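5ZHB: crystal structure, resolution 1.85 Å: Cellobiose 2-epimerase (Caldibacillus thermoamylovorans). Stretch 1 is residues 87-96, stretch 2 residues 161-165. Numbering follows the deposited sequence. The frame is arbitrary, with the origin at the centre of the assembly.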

# COMPACT_ATOMS: atom_id res chain seq x y z
N PHE A 87 12.51 1.54 14.33
CA PHE A 87 13.14 2.85 14.28
C PHE A 87 14.58 2.71 14.74
O PHE A 87 14.85 2.05 15.74
CB PHE A 87 12.37 3.90 15.10
CG PHE A 87 12.79 5.35 14.84
CD1 PHE A 87 13.87 5.92 15.53
CD2 PHE A 87 12.14 6.15 13.88
CE1 PHE A 87 14.26 7.23 15.29
CE2 PHE A 87 12.54 7.46 13.64
CZ PHE A 87 13.60 8.00 14.33
N ASP A 88 15.51 3.31 13.98
CA ASP A 88 16.92 3.30 14.32
C ASP A 88 17.20 4.53 15.19
O ASP A 88 17.27 5.64 14.67
CB ASP A 88 17.73 3.37 13.04
CG ASP A 88 19.24 3.55 13.20
OD1 ASP A 88 19.73 3.69 14.37
OD2 ASP A 88 19.91 3.50 12.15
N HIS A 89 17.30 4.37 16.51
CA HIS A 89 17.41 5.56 17.36
C HIS A 89 18.75 6.27 17.23
O HIS A 89 18.85 7.43 17.63
CB HIS A 89 17.04 5.28 18.81
CG HIS A 89 15.62 4.90 18.95
ND1 HIS A 89 14.58 5.81 19.08
CD2 HIS A 89 15.07 3.67 18.92
CE1 HIS A 89 13.45 5.13 19.17
NE2 HIS A 89 13.73 3.83 19.08
N GLN A 90 19.76 5.60 16.64
CA GLN A 90 21.04 6.24 16.40
C GLN A 90 21.06 7.04 15.09
O GLN A 90 21.30 8.25 15.11
CB GLN A 90 22.16 5.20 16.51
CG GLN A 90 23.53 5.86 16.39
CD GLN A 90 24.70 4.97 16.76
OE1 GLN A 90 24.58 3.76 16.95
NE2 GLN A 90 25.87 5.59 16.84
N TYR A 91 20.84 6.40 13.92
CA TYR A 91 20.97 7.11 12.66
C TYR A 91 19.61 7.58 12.14
O TYR A 91 19.57 8.23 11.10
CB TYR A 91 21.75 6.26 11.64
CG TYR A 91 23.20 6.06 12.06
CD1 TYR A 91 24.06 7.16 12.14
CD2 TYR A 91 23.69 4.82 12.47
CE1 TYR A 91 25.37 7.02 12.56
CE2 TYR A 91 25.01 4.67 12.90
CZ TYR A 91 25.85 5.77 12.93
OH TYR A 91 27.14 5.70 13.34
N LYS A 92 18.51 7.24 12.84
CA LYS A 92 17.15 7.70 12.51
C LYS A 92 16.55 6.95 11.30
O LYS A 92 17.25 6.46 10.41
CB LYS A 92 17.08 9.21 12.29
CG LYS A 92 17.73 10.09 13.39
CD LYS A 92 17.30 9.74 14.81
CE LYS A 92 18.03 10.53 15.87
NZ LYS A 92 17.68 9.99 17.19
N GLY A 93 15.22 6.90 11.29
CA GLY A 93 14.44 6.28 10.22
C GLY A 93 14.26 4.79 10.49
O GLY A 93 14.82 4.25 11.43
N LEU A 94 13.44 4.15 9.64
CA LEU A 94 13.00 2.78 9.86
C LEU A 94 13.93 1.83 9.13
O LEU A 94 14.21 2.05 7.96
CB LEU A 94 11.57 2.56 9.38
CG LEU A 94 10.50 3.53 9.89
CD1 LEU A 94 9.14 3.12 9.32
CD2 LEU A 94 10.46 3.56 11.40
N TYR A 95 14.41 0.81 9.85
CA TYR A 95 15.09 -0.33 9.25
C TYR A 95 14.20 -1.04 8.23
O TYR A 95 12.99 -1.10 8.41
CB TYR A 95 15.44 -1.27 10.40
CG TYR A 95 16.55 -0.78 11.31
CD1 TYR A 95 17.73 -0.24 10.80
CD2 TYR A 95 16.43 -0.87 12.70
CE1 TYR A 95 18.76 0.18 11.64
CE2 TYR A 95 17.45 -0.46 13.54
CZ TYR A 95 18.63 0.03 13.02
OH TYR A 95 19.59 0.49 13.86
N TRP A 96 14.83 -1.67 7.24
CA TRP A 96 14.13 -2.50 6.28
C TRP A 96 13.63 -3.82 6.88
O TRP A 96 12.50 -4.26 6.60
CB TRP A 96 15.06 -2.77 5.10
CG TRP A 96 14.42 -3.40 3.90
CD1 TRP A 96 14.63 -4.66 3.41
CD2 TRP A 96 13.51 -2.75 2.98
NE1 TRP A 96 13.91 -4.83 2.25
CE2 TRP A 96 13.22 -3.68 1.97
CE3 TRP A 96 12.91 -1.49 2.93
CZ2 TRP A 96 12.36 -3.39 0.91
CZ3 TRP A 96 12.04 -1.21 1.90
CH2 TRP A 96 11.79 -2.14 0.88
N ASN A 161 22.22 3.28 2.73
CA ASN A 161 22.69 2.44 3.81
C ASN A 161 22.15 2.99 5.12
O ASN A 161 21.50 4.05 5.15
CB ASN A 161 24.21 2.26 3.80
CG ASN A 161 24.97 3.55 4.02
OD1 ASN A 161 24.42 4.55 4.51
ND2 ASN A 161 26.26 3.51 3.73
N ARG A 162 22.49 2.29 6.20
CA ARG A 162 22.03 2.66 7.52
C ARG A 162 22.29 4.14 7.82
O ARG A 162 21.47 4.79 8.47
CB ARG A 162 22.67 1.76 8.57
CG ARG A 162 22.06 1.93 9.96
CD ARG A 162 22.83 1.20 11.10
NE ARG A 162 22.28 1.69 12.36
CZ ARG A 162 22.79 1.49 13.56
NH1 ARG A 162 23.96 0.92 13.72
NH2 ARG A 162 22.12 1.87 14.62
N LYS A 163 23.46 4.65 7.42
CA LYS A 163 23.86 6.01 7.77
C LYS A 163 23.44 7.00 6.68
O LYS A 163 24.03 8.07 6.51
CB LYS A 163 25.38 6.01 7.97
CG LYS A 163 25.91 5.06 9.03
CD LYS A 163 27.44 4.96 9.05
CE LYS A 163 27.91 4.13 10.21
NZ LYS A 163 29.36 3.91 10.23
N TRP A 164 22.40 6.65 5.91
CA TRP A 164 21.76 7.60 5.01
C TRP A 164 22.68 8.06 3.91
O TRP A 164 22.57 9.21 3.48
CB TRP A 164 21.24 8.82 5.80
CG TRP A 164 20.02 8.43 6.56
CD1 TRP A 164 19.90 8.23 7.89
CD2 TRP A 164 18.74 8.11 5.98
NE1 TRP A 164 18.63 7.84 8.19
CE2 TRP A 164 17.90 7.75 7.04
CE3 TRP A 164 18.23 8.13 4.68
CZ2 TRP A 164 16.56 7.41 6.85
CZ3 TRP A 164 16.89 7.82 4.48
CH2 TRP A 164 16.08 7.49 5.57
N GLU A 165 23.52 7.13 3.42
CA GLU A 165 24.41 7.35 2.30
C GLU A 165 23.86 6.59 1.09
O GLU A 165 23.72 5.36 1.12
CB GLU A 165 25.84 6.91 2.65
CG GLU A 165 26.30 7.48 3.98
CD GLU A 165 27.54 6.85 4.63
OE1 GLU A 165 28.10 5.85 4.12
OE2 GLU A 165 27.87 7.35 5.74

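Two loop segments of one chain, neither with regular helix or strand, bury 408 Å² between them, most of it through Arg162, Tyr91 and Trp164. Arg162 covers the most. Its CA-to-CB bond points sideways, but the side chain is fully extended, with chi1, chi2 and chi3 all t, and this carries the guanidinium into the first stretch. There it meets Asp88 in a two-pronged salt bridge: Arg162 NE donates to Asp88 OD2 and Arg162 NH2 to Asp88 OD1, each at 3.0 Å and nearly straight. The carboxylate lies near the guanidinium plane, the arrangement that lets two N-H groups address two oxygens at once. Asp88 is buried, so the pairing offsets a charge that would otherwise be costly there. Its carboxylate also orders its own loop, because Asp88 OD1 accepts from Gln90 N and from Tyr91 N, both at 3.0 Å; the loop is further tied by Asp88 N to Gly93 O at 2.8 Å. Tyr95, sideways at CB, brings its hydroxyl near the same arginine, with Tyr95 OH 3.0 Å from Arg162 NH2.

The CA-to-CB bond of Tyr91 points toward the second stretch, chi1 is m, and the residue touches three of that stretch's residues. Tyr91 CD2 lies over one face of the guanidinium, 3.4 Å from Arg162 NE, while from the side of the tyrosine the same nitrogen sits at the ring edge. The flat, delocalised cation thus packs against the aromatic carbon while its in-plane N-H groups stay free to serve Asp88. One face of the Tyr91 ring is covered by Lys163: Lys163 CG stands 3.8 Å from the centroid of the Tyr91 ring, 5° off the normal, a CH-pi contact. The long aliphatic part of a lysine suits this position.

Trp164 ends a type I turn that begins at Asn161, held by Trp164 N to Asn161 O at 2.9 Å, and its CA-to-CB bond points toward the first stretch. The indole presents its edge to the backbone: Trp164 NE1 donates to Lys92 O at 3.0 Å and, weakly, to Tyr91 O at 3.1 Å. Beside it, Gly93 CA lies 4.1 Å from Trp164 CZ2. A CB on Gly93 would point toward the second stretch and fall 2.6 Å from Trp164 CZ2, a clash; the positive phi of 87° also favours glycine. Lys92 contributes its carbonyl here, while its side chain starts sideways and its end leads away; Lys92 NZ donates a hydrogen bond to His89 O at 2.8 Å.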